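Choline kinase (Cryptosporidium parvum, PDB 3MES) probably transfers phosphate from ATP to choline, and probably also to ethanolamine, as a magnesium-dependent kinase. Local coordinates at residues F302-Y307 against F319-P325; K313-F317 against E388-Y394; E361-L365 against K405-L409. One frame throughout, in Å; residues are numbered along the deposited sequence.

Contact 1 (F302-Y307 against F319-P325); sequences FCEYIY and FKYEDYP. With MG (magnesium ion), chain M; DME (decamethonium ion), chain K.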
loop_
_atom_site.group_PDB
_atom_site.type_symbol
_atom_site.label_atom_id
_atom_site.label_comp_id
_atom_site.label_asym_id
_atom_site.label_seq_id
_atom_site.Cartn_x
_atom_site.Cartn_y
_atom_site.Cartn_z
ATOM N N PHE B 302 -11.836 -0.799 13.054
ATOM C CA PHE B 302 -11.134 -0.907 14.327
ATOM C C PHE B 302 -11.725 -2.025 15.179
ATOM O O PHE B 302 -10.997 -2.753 15.850
ATOM C CB PHE B 302 -11.167 0.420 15.101
ATOM C CG PHE B 302 -10.266 1.481 14.535
ATOM C CD1 PHE B 302 -9.249 1.152 13.658
ATOM C CD2 PHE B 302 -10.420 2.807 14.902
ATOM C CE1 PHE B 302 -8.413 2.126 13.140
ATOM C CE2 PHE B 302 -9.587 3.787 14.393
ATOM C CZ PHE B 302 -8.581 3.447 13.513
ATOM N N CYS B 303 -13.047 -2.166 15.142
ATOM C CA CYS B 303 -13.731 -3.165 15.961
ATOM C C CYS B 303 -13.417 -4.602 15.550
ATOM O O CYS B 303 -13.389 -5.503 16.391
ATOM C CB CYS B 303 -15.244 -2.946 15.934
ATOM S SG CYS B 303 -15.838 -1.616 16.999
ATOM N N GLU B 304 -13.201 -4.819 14.257
ATOM C CA GLU B 304 -12.937 -6.163 13.751
ATOM C C GLU B 304 -11.616 -6.700 14.285
ATOM O O GLU B 304 -11.325 -7.891 14.167
ATOM C CB GLU B 304 -12.949 -6.181 12.222
ATOM C CG GLU B 304 -14.336 -6.063 11.619
ATOM C CD GLU B 304 -15.200 -7.274 11.914
ATOM O OE1 GLU B 304 -14.659 -8.283 12.416
ATOM O OE2 GLU B 304 -16.418 -7.217 11.644
ATOM N N TYR B 305 -10.816 -5.819 14.871
ATOM C CA TYR B 305 -9.590 -6.241 15.531
ATOM C C TYR B 305 -9.924 -7.250 16.623
ATOM O O TYR B 305 -9.093 -8.080 16.992
ATOM C CB TYR B 305 -8.858 -5.038 16.134
ATOM C CG TYR B 305 -7.955 -4.314 15.158
ATOM C CD1 TYR B 305 -6.574 -4.349 15.305
ATOM C CD2 TYR B 305 -8.482 -3.606 14.088
ATOM C CE1 TYR B 305 -5.744 -3.693 14.417
ATOM C CE2 TYR B 305 -7.660 -2.946 13.195
ATOM C CZ TYR B 305 -6.294 -2.993 13.364
ATOM O OH TYR B 305 -5.473 -2.339 12.472
ATOM N N ILE B 306 -11.155 -7.178 17.118
ATOM C CA ILE B 306 -11.588 -7.981 18.258
ATOM C C ILE B 306 -12.170 -9.338 17.864
ATOM O O ILE B 306 -12.141 -10.283 18.653
ATOM C CB ILE B 306 -12.647 -7.229 19.086
ATOM C CG1 ILE B 306 -12.071 -5.915 19.625
ATOM C CG2 ILE B 306 -13.165 -8.108 20.215
ATOM C CD1 ILE B 306 -13.125 -4.954 20.160
ATOM N N TYR B 307 -12.695 -9.438 16.646
ATOM C CA TYR B 307 -13.439 -10.634 16.253
ATOM C C TYR B 307 -12.735 -11.492 15.207
ATOM O O TYR B 307 -12.443 -11.043 14.100
ATOM C CB TYR B 307 -14.853 -10.252 15.810
ATOM C CG TYR B 307 -15.509 -9.328 16.805
ATOM C CD1 TYR B 307 -15.979 -9.809 18.020
ATOM C CD2 TYR B 307 -15.621 -7.969 16.552
ATOM C CE1 TYR B 307 -16.562 -8.963 18.945
ATOM C CE2 TYR B 307 -16.202 -7.117 17.473
ATOM C CZ TYR B 307 -16.669 -7.619 18.667
ATOM O OH TYR B 307 -17.248 -6.775 19.586
ATOM N N PHE B 319 -13.213 -13.858 20.379
ATOM C CA PHE B 319 -13.172 -12.422 20.603
ATOM C C PHE B 319 -12.180 -12.071 21.700
ATOM O O PHE B 319 -12.019 -12.809 22.671
ATOM C CB PHE B 319 -14.564 -11.889 20.954
ATOM C CG PHE B 319 -15.102 -12.401 22.261
ATOM C CD1 PHE B 319 -14.895 -11.693 23.437
ATOM C CD2 PHE B 319 -15.819 -13.584 22.316
ATOM C CE1 PHE B 319 -15.390 -12.158 24.642
ATOM C CE2 PHE B 319 -16.320 -14.054 23.519
ATOM C CZ PHE B 319 -16.104 -13.340 24.683
ATOM N N LYS B 320 -11.503 -10.941 21.531
ATOM C CA LYS B 320 -10.610 -10.427 22.560
ATOM C C LYS B 320 -10.696 -8.908 22.623
ATOM O O LYS B 320 -10.109 -8.198 21.808
ATOM C CB LYS B 320 -9.174 -10.904 22.330
ATOM C CG LYS B 320 -8.908 -12.299 22.886
ATOM C CD LYS B 320 -7.612 -12.892 22.349
ATOM C CE LYS B 320 -7.737 -13.246 20.873
ATOM N NZ LYS B 320 -6.506 -13.906 20.349
ATOM N N TYR B 321 -11.452 -8.423 23.601
ATOM C CA TYR B 321 -11.705 -6.998 23.753
ATOM C C TYR B 321 -10.411 -6.188 23.850
ATOM O O TYR B 321 -10.332 -5.066 23.345
ATOM C CB TYR B 321 -12.579 -6.767 24.986
ATOM C CG TYR B 321 -13.076 -5.352 25.149
ATOM C CD1 TYR B 321 -14.302 -4.961 24.627
ATOM C CD2 TYR B 321 -12.326 -4.409 25.837
ATOM C CE1 TYR B 321 -14.763 -3.666 24.782
ATOM C CE2 TYR B 321 -12.779 -3.115 25.996
ATOM C CZ TYR B 321 -13.997 -2.748 25.469
ATOM O OH TYR B 321 -14.445 -1.458 25.626
ATOM N N GLU B 322 -9.397 -6.760 24.492
ATOM C CA GLU B 322 -8.124 -6.068 24.675
ATOM C C GLU B 322 -7.406 -5.847 23.350
ATOM O O GLU B 322 -6.476 -5.045 23.267
ATOM C CB GLU B 322 -7.213 -6.847 25.626
ATOM C CG GLU B 322 -7.819 -7.121 26.990
ATOM C CD GLU B 322 -8.831 -8.250 26.964
ATOM O OE1 GLU B 322 -8.848 -9.021 25.976
ATOM O OE2 GLU B 322 -9.605 -8.373 27.938
ATOM N N ASP B 323 -7.838 -6.568 22.318
ATOM C CA ASP B 323 -7.182 -6.508 21.018
ATOM C C ASP B 323 -7.578 -5.268 20.220
ATOM O O ASP B 323 -6.940 -4.939 19.217
ATOM C CB ASP B 323 -7.447 -7.783 20.207
ATOM C CG ASP B 323 -6.541 -8.935 20.617
ATOM O OD1 ASP B 323 -5.756 -8.767 21.571
ATOM O OD2 ASP B 323 -6.609 -10.009 19.981
ATOM N N TYR B 324 -8.631 -4.583 20.653
ATOM C CA TYR B 324 -8.985 -3.320 20.024
ATOM C C TYR B 324 -7.706 -2.496 19.922
ATOM O O TYR B 324 -6.976 -2.365 20.904
ATOM C CB TYR B 324 -10.045 -2.577 20.839
ATOM C CG TYR B 324 -10.590 -1.358 20.135
ATOM C CD1 TYR B 324 -11.587 -1.476 19.175
ATOM C CD2 TYR B 324 -10.098 -0.089 20.417
ATOM C CE1 TYR B 324 -12.081 -0.368 18.518
ATOM C CE2 TYR B 324 -10.587 1.028 19.765
ATOM C CZ TYR B 324 -11.579 0.882 18.817
ATOM O OH TYR B 324 -12.078 1.988 18.162
ATOM N N PRO B 325 -7.423 -1.949 18.731
ATOM C CA PRO B 325 -6.141 -1.295 18.465
ATOM C C PRO B 325 -5.851 -0.159 19.439
ATOM O O PRO B 325 -6.746 0.617 19.771
ATOM C CB PRO B 325 -6.307 -0.749 17.040
ATOM C CG PRO B 325 -7.780 -0.710 16.801
ATOM C CD PRO B 325 -8.345 -1.847 17.588
HETATM MG MG MG M . -12.436 -9.297 12.664
HETATM N N1 DME K . -15.031 -18.448 7.305
HETATM C C2 DME K . -16.433 -18.852 7.502
HETATM C C3 DME K . -17.342 -17.620 7.447
HETATM C C4 DME K . -18.728 -17.932 8.023
HETATM C C5 DME K . -19.667 -16.725 7.915
HETATM C C6 DME K . -19.240 -15.595 8.860
HETATM C C7 DME K . -20.301 -15.334 9.935
HETATM C C8 DME K . -20.818 -13.896 9.866
HETATM C C9 DME K . -20.048 -12.973 10.814
HETATM C C10 DME K . -19.769 -11.621 10.151
HETATM C C11 DME K . -19.806 -10.489 11.178
HETATM N N12 DME K . -19.626 -9.191 10.506
HETATM C C13 DME K . -14.152 -19.270 8.152
HETATM C C14 DME K . -14.669 -18.637 5.891
HETATM C C15 DME K . -14.871 -17.031 7.673
HETATM C C16 DME K . -18.362 -9.183 9.756
HETATM C C17 DME K . -20.745 -8.968 9.579
HETATM C C18 DME K . -19.589 -8.125 11.522
#
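Two successive residues, Phe319 and Lys320, grip Ile306 O: Lys320 N donates a hydrogen bond to it at 3.0 Å, in the carbonyl plane and on a lone pair, and Phe319 CA adds a CA-H...O contact to it at 3.1 Å. Beside them Tyr307 and Phe319 form a non-hydrogen-bonded antiparallel pair, by which, in the helical C-terminal lobe of this protein-kinase-like fold, the turn at the end of helix 294-303 meets the loop before helix 327-342. That type I turn, Cys303 to Ile306, and the residue after it supply most of a metal site: Glu304 O, Glu304 OE1 and Tyr307 O bind magnesium, and Glu271 adds a ligand. The other carboxylate oxygen, Glu304 OE2, lies 3.3 Å from methyl C18 of the decamethonium ion. Ile306 spreads over the loop, its CG2 against the backbone of Lys320. Its extended chi2 (166°) carries CD1 to the edge of the Tyr324 ring, where Ile306 CD1 lies 3.9 Å from Tyr324 CD1. Tyr324 CE1 packs on Phe302 CB at 3.6 Å. Pro325 crosses Tyr305 at about a right angle in a CH-pi contact, its CG over the ring centre, 4.0 Å from the Tyr305 centroid, and its CD 3.5 Å from Tyr305 CG.

Contact 2 (K313-F317 against E388-Y394); sequences KQPYF and EFDFTEY. With DME (decamethonium ion), chain K.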
loop_
_atom_site.group_PDB
_atom_site.type_symbol
_atom_site.label_atom_id
_atom_site.label_comp_id
_atom_site.label_asym_id
_atom_site.label_seq_id
_atom_site.Cartn_x
_atom_site.Cartn_y
_atom_site.Cartn_z
ATOM N N LYS B 313 -14.827 -24.579 16.199
ATOM C CA LYS B 313 -15.670 -25.069 17.282
ATOM C C LYS B 313 -16.622 -23.972 17.750
ATOM O O LYS B 313 -16.280 -22.790 17.727
ATOM C CB LYS B 313 -14.815 -25.558 18.452
ATOM C CG LYS B 313 -13.810 -24.533 18.942
ATOM C CD LYS B 313 -13.454 -24.759 20.402
ATOM C CE LYS B 313 -12.739 -23.545 20.982
ATOM N NZ LYS B 313 -12.481 -23.702 22.439
ATOM N N GLN B 314 -17.818 -24.367 18.172
ATOM C CA GLN B 314 -18.810 -23.407 18.635
ATOM C C GLN B 314 -18.179 -22.489 19.682
ATOM O O GLN B 314 -17.337 -22.927 20.463
ATOM C CB GLN B 314 -20.031 -24.138 19.202
ATOM C CG GLN B 314 -20.161 -24.088 20.714
ATOM C CD GLN B 314 -21.126 -23.006 21.174
ATOM O OE1 GLN B 314 -20.854 -22.274 22.130
ATOM N NE2 GLN B 314 -22.262 -22.897 20.488
ATOM N N PRO B 315 -18.574 -21.208 19.694
ATOM C CA PRO B 315 -19.595 -20.629 18.823
ATOM C C PRO B 315 -19.087 -20.326 17.414
ATOM O O PRO B 315 -19.815 -19.738 16.614
ATOM C CB PRO B 315 -19.955 -19.327 19.538
ATOM C CG PRO B 315 -18.695 -18.927 20.218
ATOM C CD PRO B 315 -18.000 -20.206 20.612
ATOM N N TYR B 316 -17.852 -20.716 17.120
ATOM C CA TYR B 316 -17.288 -20.547 15.780
ATOM C C TYR B 316 -16.800 -19.124 15.522
ATOM O O TYR B 316 -16.833 -18.632 14.394
ATOM C CB TYR B 316 -18.288 -20.995 14.710
ATOM C CG TYR B 316 -18.746 -22.420 14.914
ATOM C CD1 TYR B 316 -17.849 -23.475 14.821
ATOM C CD2 TYR B 316 -20.069 -22.709 15.222
ATOM C CE1 TYR B 316 -18.255 -24.779 15.019
ATOM C CE2 TYR B 316 -20.486 -24.012 15.419
ATOM C CZ TYR B 316 -19.573 -25.042 15.316
ATOM O OH TYR B 316 -19.980 -26.340 15.509
ATOM N N PHE B 317 -16.352 -18.473 16.589
ATOM C CA PHE B 317 -15.689 -17.184 16.500
ATOM C C PHE B 317 -15.044 -16.898 17.849
ATOM O O PHE B 317 -15.588 -17.261 18.890
ATOM C CB PHE B 317 -16.679 -16.076 16.130
ATOM C CG PHE B 317 -17.609 -15.694 17.249
ATOM C CD1 PHE B 317 -17.188 -14.842 18.256
ATOM C CD2 PHE B 317 -18.904 -16.187 17.292
ATOM C CE1 PHE B 317 -18.036 -14.488 19.285
ATOM C CE2 PHE B 317 -19.759 -15.837 18.320
ATOM C CZ PHE B 317 -19.323 -14.986 19.318
ATOM N N GLU B 388 -21.767 -23.084 9.662
ATOM C CA GLU B 388 -21.393 -23.083 11.071
ATOM C C GLU B 388 -21.157 -21.684 11.630
ATOM O O GLU B 388 -20.092 -21.099 11.428
ATOM C CB GLU B 388 -20.135 -23.934 11.275
ATOM C CG GLU B 388 -20.191 -25.307 10.613
ATOM C CD GLU B 388 -20.690 -26.390 11.546
ATOM O OE1 GLU B 388 -20.004 -26.667 12.552
ATOM O OE2 GLU B 388 -21.761 -26.976 11.268
ATOM N N PHE B 389 -22.148 -21.152 12.339
ATOM C CA PHE B 389 -21.981 -19.886 13.043
ATOM C C PHE B 389 -23.076 -19.660 14.079
ATOM O O PHE B 389 -24.262 -19.792 13.782
ATOM C CB PHE B 389 -21.925 -18.708 12.066
ATOM C CG PHE B 389 -21.467 -17.423 12.698
ATOM C CD1 PHE B 389 -20.121 -17.194 12.936
ATOM C CD2 PHE B 389 -22.380 -16.447 13.064
ATOM C CE1 PHE B 389 -19.695 -16.014 13.523
ATOM C CE2 PHE B 389 -21.957 -15.266 13.651
ATOM C CZ PHE B 389 -20.614 -15.050 13.881
ATOM N N ASP B 390 -22.669 -19.318 15.298
ATOM C CA ASP B 390 -23.619 -19.069 16.375
ATOM C C ASP B 390 -24.032 -17.600 16.404
ATOM O O ASP B 390 -23.480 -16.801 17.162
ATOM C CB ASP B 390 -23.025 -19.485 17.721
ATOM C CG ASP B 390 -24.067 -19.567 18.813
ATOM O OD1 ASP B 390 -25.009 -18.748 18.798
ATOM O OD2 ASP B 390 -23.945 -20.451 19.687
ATOM N N PHE B 391 -25.011 -17.258 15.571
ATOM C CA PHE B 391 -25.451 -15.876 15.416
ATOM C C PHE B 391 -25.990 -15.262 16.706
ATOM O O PHE B 391 -25.823 -14.066 16.941
ATOM C CB PHE B 391 -26.497 -15.771 14.304
ATOM C CG PHE B 391 -25.970 -16.126 12.942
ATOM C CD1 PHE B 391 -25.347 -15.172 12.155
ATOM C CD2 PHE B 391 -26.095 -17.418 12.450
ATOM C CE1 PHE B 391 -24.859 -15.496 10.903
ATOM C CE2 PHE B 391 -25.609 -17.748 11.199
ATOM C CZ PHE B 391 -24.990 -16.786 10.425
ATOM N N THR B 392 -26.642 -16.074 17.532
ATOM C CA THR B 392 -27.206 -15.580 18.789
ATOM C C THR B 392 -26.111 -15.237 19.793
ATOM O O THR B 392 -26.155 -14.192 20.443
ATOM C CB THR B 392 -28.166 -16.599 19.432
ATOM O OG1 THR B 392 -29.238 -16.893 18.528
ATOM C CG2 THR B 392 -28.742 -16.038 20.717
ATOM N N GLU B 393 -25.129 -16.123 19.920
ATOM C CA GLU B 393 -24.022 -15.889 20.836
ATOM C C GLU B 393 -23.188 -14.701 20.373
ATOM O O GLU B 393 -22.666 -13.942 21.191
ATOM C CB GLU B 393 -23.144 -17.136 20.961
ATOM C CG GLU B 393 -22.086 -17.035 22.050
ATOM C CD GLU B 393 -22.684 -16.735 23.411
ATOM O OE1 GLU B 393 -23.843 -17.135 23.655
ATOM O OE2 GLU B 393 -21.997 -16.097 24.237
ATOM N N TYR B 394 -23.065 -14.539 19.058
ATOM C CA TYR B 394 -22.298 -13.429 18.506
ATOM C C TYR B 394 -22.980 -12.096 18.785
ATOM O O TYR B 394 -22.317 -11.097 19.058
ATOM C CB TYR B 394 -22.072 -13.596 17.002
ATOM C CG TYR B 394 -21.313 -12.443 16.387
ATOM C CD1 TYR B 394 -19.961 -12.263 16.642
ATOM C CD2 TYR B 394 -21.949 -11.529 15.558
ATOM C CE1 TYR B 394 -19.263 -11.209 16.091
ATOM C CE2 TYR B 394 -21.258 -10.472 14.999
ATOM C CZ TYR B 394 -19.915 -10.317 15.268
ATOM O OH TYR B 394 -19.220 -9.269 14.713
HETATM N N1 DME K . -15.031 -18.448 7.305
HETATM C C2 DME K . -16.433 -18.852 7.502
HETATM C C3 DME K . -17.342 -17.620 7.447
HETATM C C4 DME K . -18.728 -17.932 8.023
HETATM C C5 DME K . -19.667 -16.725 7.915
HETATM C C6 DME K . -19.240 -15.595 8.860
HETATM C C7 DME K . -20.301 -15.334 9.935
HETATM C C8 DME K . -20.818 -13.896 9.866
HETATM C C9 DME K . -20.048 -12.973 10.814
HETATM C C10 DME K . -19.769 -11.621 10.151
HETATM C C11 DME K . -19.806 -10.489 11.178
HETATM N N12 DME K . -19.626 -9.191 10.506
HETATM C C13 DME K . -14.152 -19.270 8.152
HETATM C C14 DME K . -14.669 -18.637 5.891
HETATM C C15 DME K . -14.871 -17.031 7.673
HETATM C C16 DME K . -18.362 -9.183 9.756
HETATM C C17 DME K . -20.745 -8.968 9.579
HETATM C C18 DME K . -19.589 -8.125 11.522
#
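Two hydrogen bonds tie Asp390 to 313-317. Asp390 N donates to Pro315 O at 3.2 Å, and Gln314 NE2 donates to Asp390 OD2 at 3.1 Å. The second is bent (N-H...O 135°); it uses the anti lone pair of OD2, and OD2 lies off the Gln314 amide plane. Within its own segment Asp390 is the N-cap of helix 391-411: OD1 accepts from Glu393 N, which meets it from above the carboxylate plane. With CG anti to the backbone N (chi1 -166°), the carboxylate can serve both the helix start and Gln314, one oxygen each. The loop 313-317 thus lies on the capping turn of that helix, and a cis peptide precedes Pro315. Apolar contacts follow: Pro315 CB rests on Asp390 CB at 3.6 Å, and Glu388 CB sits almost straight over the centre of the Tyr316 ring, a CH-pi contact 4.0 Å from its centroid. Phe317, Phe389 and Tyr394 make an aromatic cluster. Tyr394 turns its edge to the face of Phe317, centroids 5.1 Å apart and planes at 85°, while the Phe389 ring meets Phe317 obliquely, Phe317 CD2 lying 3.9 Å from Phe389 CE1. Phe389 and Tyr394 also line the decamethonium pocket: C7 of the ligand lies over the centre of one Phe389 face, and its C18 methyl lies 3.4 Å from Tyr394 OH, which is hydrogen-bonded to Arg398 and Tyr309.

Contact 3 (E361-L365 against K405-L409); sequences EVFTL and KKKEL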
loop_
_atom_site.group_PDB
_atom_site.type_symbol
_atom_site.label_atom_id
_atom_site.label_comp_id
_atom_site.label_asym_id
_atom_site.label_seq_id
_atom_site.Cartn_x
_atom_site.Cartn_y
_atom_site.Cartn_z
ATOM N N GLU B 361 -13.982 7.176 18.011
ATOM C CA GLU B 361 -14.283 6.243 19.096
ATOM C C GLU B 361 -15.786 6.131 19.332
ATOM O O GLU B 361 -16.297 5.059 19.648
ATOM C CB GLU B 361 -13.577 6.667 20.384
ATOM C CG GLU B 361 -12.099 6.324 20.415
ATOM C CD GLU B 361 -11.853 4.829 20.332
ATOM O OE1 GLU B 361 -11.492 4.346 19.240
ATOM O OE2 GLU B 361 -12.035 4.134 21.356
ATOM N N VAL B 362 -16.488 7.247 19.178
ATOM C CA VAL B 362 -17.931 7.276 19.385
ATOM C C VAL B 362 -18.645 6.305 18.450
ATOM O O VAL B 362 -19.555 5.590 18.860
ATOM C CB VAL B 362 -18.497 8.694 19.171
ATOM C CG1 VAL B 362 -20.000 8.637 18.929
ATOM C CG2 VAL B 362 -18.163 9.585 20.360
ATOM N N PHE B 363 -18.223 6.284 17.190
ATOM C CA PHE B 363 -18.859 5.444 16.182
ATOM C C PHE B 363 -18.662 3.949 16.424
ATOM O O PHE B 363 -19.232 3.126 15.709
ATOM C CB PHE B 363 -18.358 5.816 14.784
ATOM C CG PHE B 363 -18.906 7.116 14.270
ATOM C CD1 PHE B 363 -20.137 7.160 13.635
ATOM C CD2 PHE B 363 -18.192 8.293 14.421
ATOM C CE1 PHE B 363 -20.647 8.356 13.161
ATOM C CE2 PHE B 363 -18.695 9.492 13.948
ATOM C CZ PHE B 363 -19.923 9.524 13.317
ATOM N N THR B 364 -17.856 3.595 17.424
ATOM C CA THR B 364 -17.620 2.187 17.736
ATOM C C THR B 364 -18.900 1.525 18.235
ATOM O O THR B 364 -19.113 0.325 18.034
ATOM C CB THR B 364 -16.510 2.000 18.797
ATOM O OG1 THR B 364 -16.866 2.692 20.001
ATOM C CG2 THR B 364 -15.178 2.527 18.288
ATOM N N LEU B 365 -19.746 2.313 18.891
ATOM C CA LEU B 365 -21.001 1.807 19.423
ATOM C C LEU B 365 -21.974 1.498 18.289
ATOM O O LEU B 365 -22.763 0.557 18.373
ATOM C CB LEU B 365 -21.617 2.811 20.402
ATOM C CG LEU B 365 -20.728 3.300 21.553
ATOM C CD1 LEU B 365 -21.444 4.365 22.363
ATOM C CD2 LEU B 365 -20.290 2.149 22.453
ATOM N N LYS B 405 -17.930 -0.742 26.071
ATOM C CA LYS B 405 -17.304 0.370 25.361
ATOM C C LYS B 405 -17.901 1.717 25.772
ATOM O O LYS B 405 -17.177 2.697 25.948
ATOM C CB LYS B 405 -17.419 0.175 23.847
ATOM C CG LYS B 405 -16.571 1.134 23.024
ATOM C CD LYS B 405 -15.078 0.902 23.231
ATOM C CE LYS B 405 -14.256 1.803 22.318
ATOM N NZ LYS B 405 -12.784 1.629 22.489
ATOM N N LYS B 406 -19.222 1.760 25.927
ATOM C CA LYS B 406 -19.897 2.986 26.336
ATOM C C LYS B 406 -19.420 3.459 27.711
ATOM O O LYS B 406 -19.246 4.656 27.934
ATOM C CB LYS B 406 -21.415 2.795 26.330
ATOM C CG LYS B 406 -22.208 4.043 26.692
ATOM C CD LYS B 406 -23.693 3.837 26.436
ATOM C CE LYS B 406 -24.488 5.112 26.670
ATOM N NZ LYS B 406 -24.658 5.416 28.120
ATOM N N LYS B 407 -19.209 2.521 28.631
ATOM C CA LYS B 407 -18.663 2.866 29.940
ATOM C C LYS B 407 -17.246 3.416 29.807
ATOM O O LYS B 407 -16.851 4.319 30.542
ATOM C CB LYS B 407 -18.660 1.659 30.882
ATOM C CG LYS B 407 -20.001 1.375 31.550
ATOM C CD LYS B 407 -19.827 0.486 32.779
ATOM C CE LYS B 407 -19.281 1.266 33.977
ATOM N NZ LYS B 407 -17.836 1.612 33.844
ATOM N N GLU B 408 -16.485 2.865 28.868
ATOM C CA GLU B 408 -15.109 3.295 28.664
ATOM C C GLU B 408 -15.052 4.699 28.068
ATOM O O GLU B 408 -14.314 5.557 28.554
ATOM C CB GLU B 408 -14.351 2.297 27.784
ATOM C CG GLU B 408 -14.315 0.887 28.358
ATOM C CD GLU B 408 -13.215 0.026 27.759
ATOM O OE1 GLU B 408 -12.938 0.157 26.544
ATOM O OE2 GLU B 408 -12.626 -0.783 28.511
ATOM N N LEU B 409 -15.841 4.927 27.023
ATOM C CA LEU B 409 -15.916 6.238 26.386
ATOM C C LEU B 409 -16.280 7.317 27.401
ATOM O O LEU B 409 -15.778 8.439 27.340
ATOM C CB LEU B 409 -16.937 6.227 25.246
ATOM C CG LEU B 409 -16.698 5.216 24.124
ATOM C CD1 LEU B 409 -17.664 5.455 22.973
ATOM C CD2 LEU B 409 -15.256 5.283 23.639
#
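Val362 and Leu409 approach to 7.4 Å between CA atoms, and Leu365 and Lys406 to 7.1 Å between theirs, so the residues pair in reverse order along the two segments. The stretch 361-365 covers the passage from helix 351-362 to helix 364-376, whereas 405-409 is regular helix throughout. Helix-to-helix packing joins that junction to helix 391-411, with Leu409 as a knob in a hole formed by Glu361, Val362, Thr364 and Leu365. Leu409 CD1 meets Leu365 CD1 tip to tip at 4.0 Å, while Leu409 CD2 lies against Glu361 CB at 3.9 Å. The other methyl of Leu365 turns to the preceding helical turn, with Leu365 CD2 3.8 Å from Lys405 CB. A chi1 of -169° swings the Lys405 chain away from its own N; it bends at chi2 and then runs straight. Its aliphatic part passes Thr364, OG1 of which lies 3.4 Å from Lys405 CG. At its end Lys405 NZ makes a salt bridge with Glu361 OE2 at 2.8 Å, meeting the oxygen on its syn side and close to the carboxylate plane. The other oxygen, Glu361 OE1, is hydrogen-bonded to Tyr324 OH, and Lys405 forms a cation-pi pair with the ring of Tyr324; both carboxylate oxygens of this buried glutamate are therefore met. Outside the pair, helix 235-239 packs on Val362 and Leu365 through Leu238, and helix 294-303 meets Thr364 through Ala299 and Cys303.

Along the chain, contact 1 comes first: it closes the short loop between 302-307 and 319-325, holding the end of helix 294-303 to the approach to helix 327-342. Contact 2 starts inside that loop, at 313-317, and reaches 388-394, so contacts 1 and 2 cross; both touch the decamethonium ion. Contact 3 opens at 361-365, after contact 1 has closed, and ends at 405-409, crossing contact 2. Contact 2 fastens the loop before strand 318-319 to the start of helix 391-411, contact 3 the junction of helices 351-362 and 364-376 to its later turns, their centres about 24 Å apart. Contact 1 touches both others, through Tyr307 packing on Tyr394 and through Tyr321 and Tyr324 meeting contact 3.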